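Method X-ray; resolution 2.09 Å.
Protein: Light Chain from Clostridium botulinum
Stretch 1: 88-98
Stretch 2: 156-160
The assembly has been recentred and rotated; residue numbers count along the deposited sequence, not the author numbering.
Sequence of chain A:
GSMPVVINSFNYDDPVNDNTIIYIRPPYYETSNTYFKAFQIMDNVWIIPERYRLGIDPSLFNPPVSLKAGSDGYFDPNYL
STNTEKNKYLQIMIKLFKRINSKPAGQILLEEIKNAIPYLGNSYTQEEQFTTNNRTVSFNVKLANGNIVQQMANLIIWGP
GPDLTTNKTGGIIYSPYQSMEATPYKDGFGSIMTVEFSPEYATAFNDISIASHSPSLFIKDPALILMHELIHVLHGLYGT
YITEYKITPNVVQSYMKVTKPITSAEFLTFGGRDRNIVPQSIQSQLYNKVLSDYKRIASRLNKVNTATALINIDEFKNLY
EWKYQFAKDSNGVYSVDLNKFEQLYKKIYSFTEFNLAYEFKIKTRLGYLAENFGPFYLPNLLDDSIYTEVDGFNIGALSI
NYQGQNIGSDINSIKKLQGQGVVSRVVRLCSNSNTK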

# COMPACT_ATOMS: atom_id res chain seq x y z
N LYS A 88 -8.94 -3.48 -14.84
CA LYS A 88 -8.64 -2.20 -14.24
C LYS A 88 -9.57 -1.97 -13.05
O LYS A 88 -9.12 -1.59 -11.97
N TYR A 89 -10.87 -2.25 -13.25
CA TYR A 89 -11.90 -2.15 -12.22
C TYR A 89 -11.53 -3.03 -11.00
O TYR A 89 -11.66 -2.60 -9.85
N LEU A 90 -11.12 -4.26 -11.26
CA LEU A 90 -10.67 -5.15 -10.19
C LEU A 90 -9.49 -4.52 -9.40
O LEU A 90 -9.48 -4.56 -8.19
N GLN A 91 -8.50 -3.99 -10.10
CA GLN A 91 -7.33 -3.44 -9.38
C GLN A 91 -7.68 -2.22 -8.53
O GLN A 91 -7.05 -1.97 -7.50
N ILE A 92 -8.62 -1.41 -8.99
CA ILE A 92 -9.03 -0.25 -8.22
C ILE A 92 -9.75 -0.73 -6.98
O ILE A 92 -9.53 -0.23 -5.89
N MET A 93 -10.62 -1.73 -7.14
CA MET A 93 -11.36 -2.26 -6.01
C MET A 93 -10.38 -2.85 -4.97
O MET A 93 -10.56 -2.67 -3.76
N ILE A 94 -9.33 -3.51 -5.44
CA ILE A 94 -8.30 -4.02 -4.55
C ILE A 94 -7.66 -2.84 -3.79
O ILE A 94 -7.46 -2.86 -2.59
N LYS A 95 -7.39 -1.78 -4.53
CA LYS A 95 -6.75 -0.61 -3.88
C LYS A 95 -7.68 0.02 -2.83
O LYS A 95 -7.23 0.43 -1.73
N LEU A 96 -8.97 0.08 -3.14
CA LEU A 96 -9.92 0.69 -2.21
C LEU A 96 -10.14 -0.16 -0.95
O LEU A 96 -10.21 0.37 0.16
N PHE A 97 -10.16 -1.49 -1.11
CA PHE A 97 -10.27 -2.34 0.06
C PHE A 97 -8.98 -2.25 0.91
O PHE A 97 -9.08 -2.24 2.14
N LYS A 98 -7.81 -2.18 0.27
CA LYS A 98 -6.56 -1.99 1.03
C LYS A 98 -6.54 -0.63 1.74
O LYS A 98 -5.95 -0.52 2.81
N ILE A 156 -22.06 -9.50 -2.73
CA ILE A 156 -21.59 -9.55 -4.09
C ILE A 156 -21.63 -8.14 -4.66
O ILE A 156 -22.69 -7.50 -4.69
N ILE A 157 -20.47 -7.67 -5.13
CA ILE A 157 -20.32 -6.33 -5.69
C ILE A 157 -20.21 -6.42 -7.18
O ILE A 157 -19.41 -7.18 -7.67
N TRP A 158 -21.06 -5.67 -7.88
CA TRP A 158 -21.03 -5.50 -9.34
C TRP A 158 -20.56 -4.10 -9.74
O TRP A 158 -20.64 -3.16 -8.95
N GLY A 159 -20.19 -3.95 -11.01
CA GLY A 159 -19.99 -2.64 -11.63
C GLY A 159 -21.32 -1.91 -11.76
O GLY A 159 -22.34 -2.44 -11.38
N PRO A 160 -21.29 -0.68 -12.28
CA PRO A 160 -22.54 0.09 -12.36
C PRO A 160 -23.60 -0.43 -13.31
O PRO A 160 -23.30 -1.15 -14.28

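The contact between the helix 88-98 and the stretch 156-160 is a small, buried and largely apolar one, in which three helical side chains spaced four residues apart reach across to a single isoleucine and the backbone just beyond it. It illustrates a general principle: when a helix and a strand lie too far apart for their backbones to meet, side chains from both elements fill the gap. Here the axes come no closer than 11.7 Å, with an angle of 128° between their N-to-C directions, and only 201 Å² of surface is buried, counting both sides.

The spacing follows from the helix itself. Tyr89, Met93 and Phe97 are separated by slightly more than one turn each, so their CA-to-CB bonds all point toward the strand. The same i to i+4 rhythm governs the backbone: Met93 N donates to Tyr89 O at 3.0 Å, and Phe97 N to Met93 O at 2.9 Å. The intervening helical residues, including Leu90, Ile92, Ile94 and Leu96, make no contact with the second stretch.

On the strand, the alternation of side chains does the corresponding selection. Ile157 points toward the helix, whereas Trp158 points away and its indole takes no part. Ile157 adopts chi1 m and chi2 t, an extended arrangement that carries CD1 out to the far part of the helical row. There Ile157 CD1 lies 3.7 Å from Phe97 CZ, at the edge of the phenyl ring and near its plane, so this is an edge contact rather than packing on a ring face. Phe97 reaches it with chi1 at -88°, in the m well. Met93 is more compactly folded, with all three chi angles m, and its terminal methyl makes a looser apolar contact, Met93 CE to Ile157 CD1 at 4.4 Å. One methyl group of the isoleucine thus meets two helical side chains.

Tyr89 supplies the other end of the contact and, on the helix side, the largest covered area. With chi1 t, its ring extends from the helix and brings the hydroxyl close to the backbone of Trp158 and Gly159. Tyr89 OH is 3.9 Å from Ile157 CG2, 3.6 Å from Gly159 CA and 3.2 Å from Trp158 O. The last distance is short, yet proximity between two oxygens does not by itself make a hydrogen bond, and none links the two stretches; the hydroxyl is satisfied elsewhere in the structure. Gly159 has no side chain, and its CA approaches the tyrosine obliquely. Pro160, with its CA-to-CB bond directed sideways, makes no close contact with the helix.

No salt bridge joins the stretches either. Lys88 and Lys95 extend their side chains out of reach of the strand, and their NZ atoms find partners elsewhere. The example therefore shows shape and spacing, rather than polar pairing, defining the contact.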

# COMPACT_ATOMS: atom_id res chain seq x y z
CB LYS A 88 -8.77 -1.07 -15.26
CG LYS A 88 -8.17 0.24 -14.76
CD LYS A 88 -8.61 1.43 -15.60
CE LYS A 88 -7.98 2.72 -15.07
NZ LYS A 88 -8.41 3.90 -15.88
CB TYR A 89 -13.30 -2.57 -12.81
CG TYR A 89 -14.42 -2.53 -11.82
CD1 TYR A 89 -15.33 -1.46 -11.79
CD2 TYR A 89 -14.60 -3.58 -10.91
CE1 TYR A 89 -16.36 -1.42 -10.86
CE2 TYR A 89 -15.62 -3.55 -9.99
CZ TYR A 89 -16.51 -2.49 -9.98
OH TYR A 89 -17.52 -2.49 -9.05
CB LEU A 90 -10.21 -6.48 -10.76
CG LEU A 90 -11.27 -7.52 -11.07
CD1 LEU A 90 -10.57 -8.86 -11.41
CD2 LEU A 90 -12.23 -7.66 -9.91
CB GLN A 91 -6.20 -3.08 -10.35
CG GLN A 91 -5.82 -4.22 -11.28
CD GLN A 91 -5.58 -5.53 -10.56
OE1 GLN A 91 -4.82 -5.60 -9.59
NE2 GLN A 91 -6.22 -6.61 -11.05
CB ILE A 92 -9.91 0.68 -9.09
CG1 ILE A 92 -9.06 1.22 -10.24
CG2 ILE A 92 -10.62 1.76 -8.24
CD1 ILE A 92 -9.85 2.02 -11.26
CB MET A 93 -12.38 -3.33 -6.46
CG MET A 93 -13.48 -2.78 -7.34
SD MET A 93 -14.37 -1.42 -6.57
CE MET A 93 -15.02 -2.18 -5.08
CB ILE A 94 -7.24 -4.79 -5.36
CG1 ILE A 94 -7.79 -6.14 -5.83
CG2 ILE A 94 -6.02 -5.05 -4.54
CD1 ILE A 94 -6.88 -6.81 -6.84
CB LYS A 95 -6.35 0.42 -4.95
CG LYS A 95 -5.36 1.49 -4.42
CD LYS A 95 -4.79 2.33 -5.54
CE LYS A 95 -3.79 3.35 -4.95
NZ LYS A 95 -2.95 3.81 -6.06
CB LEU A 96 -11.26 0.97 -2.89
CG LEU A 96 -11.20 1.93 -4.08
CD1 LEU A 96 -12.59 2.20 -4.65
CD2 LEU A 96 -10.55 3.30 -3.73
CB PHE A 97 -10.57 -3.80 -0.33
CG PHE A 97 -12.05 -4.09 -0.46
CD1 PHE A 97 -12.76 -4.62 0.61
CD2 PHE A 97 -12.74 -3.80 -1.63
CE1 PHE A 97 -14.14 -4.88 0.50
CE2 PHE A 97 -14.11 -4.06 -1.77
CZ PHE A 97 -14.82 -4.60 -0.70
CB LYS A 98 -5.32 -2.13 0.13
CG LYS A 98 -5.01 -3.60 -0.24
CD LYS A 98 -3.61 -3.84 -0.81
CE LYS A 98 -3.54 -3.63 -2.32
NZ LYS A 98 -2.26 -4.05 -2.98
CB ILE A 156 -22.46 -10.48 -4.95
CG1 ILE A 156 -22.45 -11.90 -4.35
CG2 ILE A 156 -21.98 -10.44 -6.41
CD1 ILE A 156 -23.41 -12.85 -5.03
CB ILE A 157 -19.04 -5.60 -5.16
CG1 ILE A 157 -19.04 -5.53 -3.61
CG2 ILE A 157 -18.97 -4.16 -5.81
CD1 ILE A 157 -17.66 -4.98 -2.98
CB TRP A 158 -22.42 -5.68 -9.95
CG TRP A 158 -23.08 -6.96 -9.71
CD1 TRP A 158 -23.63 -7.40 -8.56
CD2 TRP A 158 -23.37 -7.97 -10.71
NE1 TRP A 158 -24.20 -8.65 -8.75
CE2 TRP A 158 -24.05 -9.00 -10.06
CE3 TRP A 158 -23.09 -8.07 -12.06
CZ2 TRP A 158 -24.50 -10.15 -10.75
CZ3 TRP A 158 -23.50 -9.23 -12.74
CH2 TRP A 158 -24.18 -10.25 -12.07
CB PRO A 160 -22.07 1.47 -12.84
CG PRO A 160 -20.81 1.19 -13.58
CD PRO A 160 -20.14 0.09 -12.79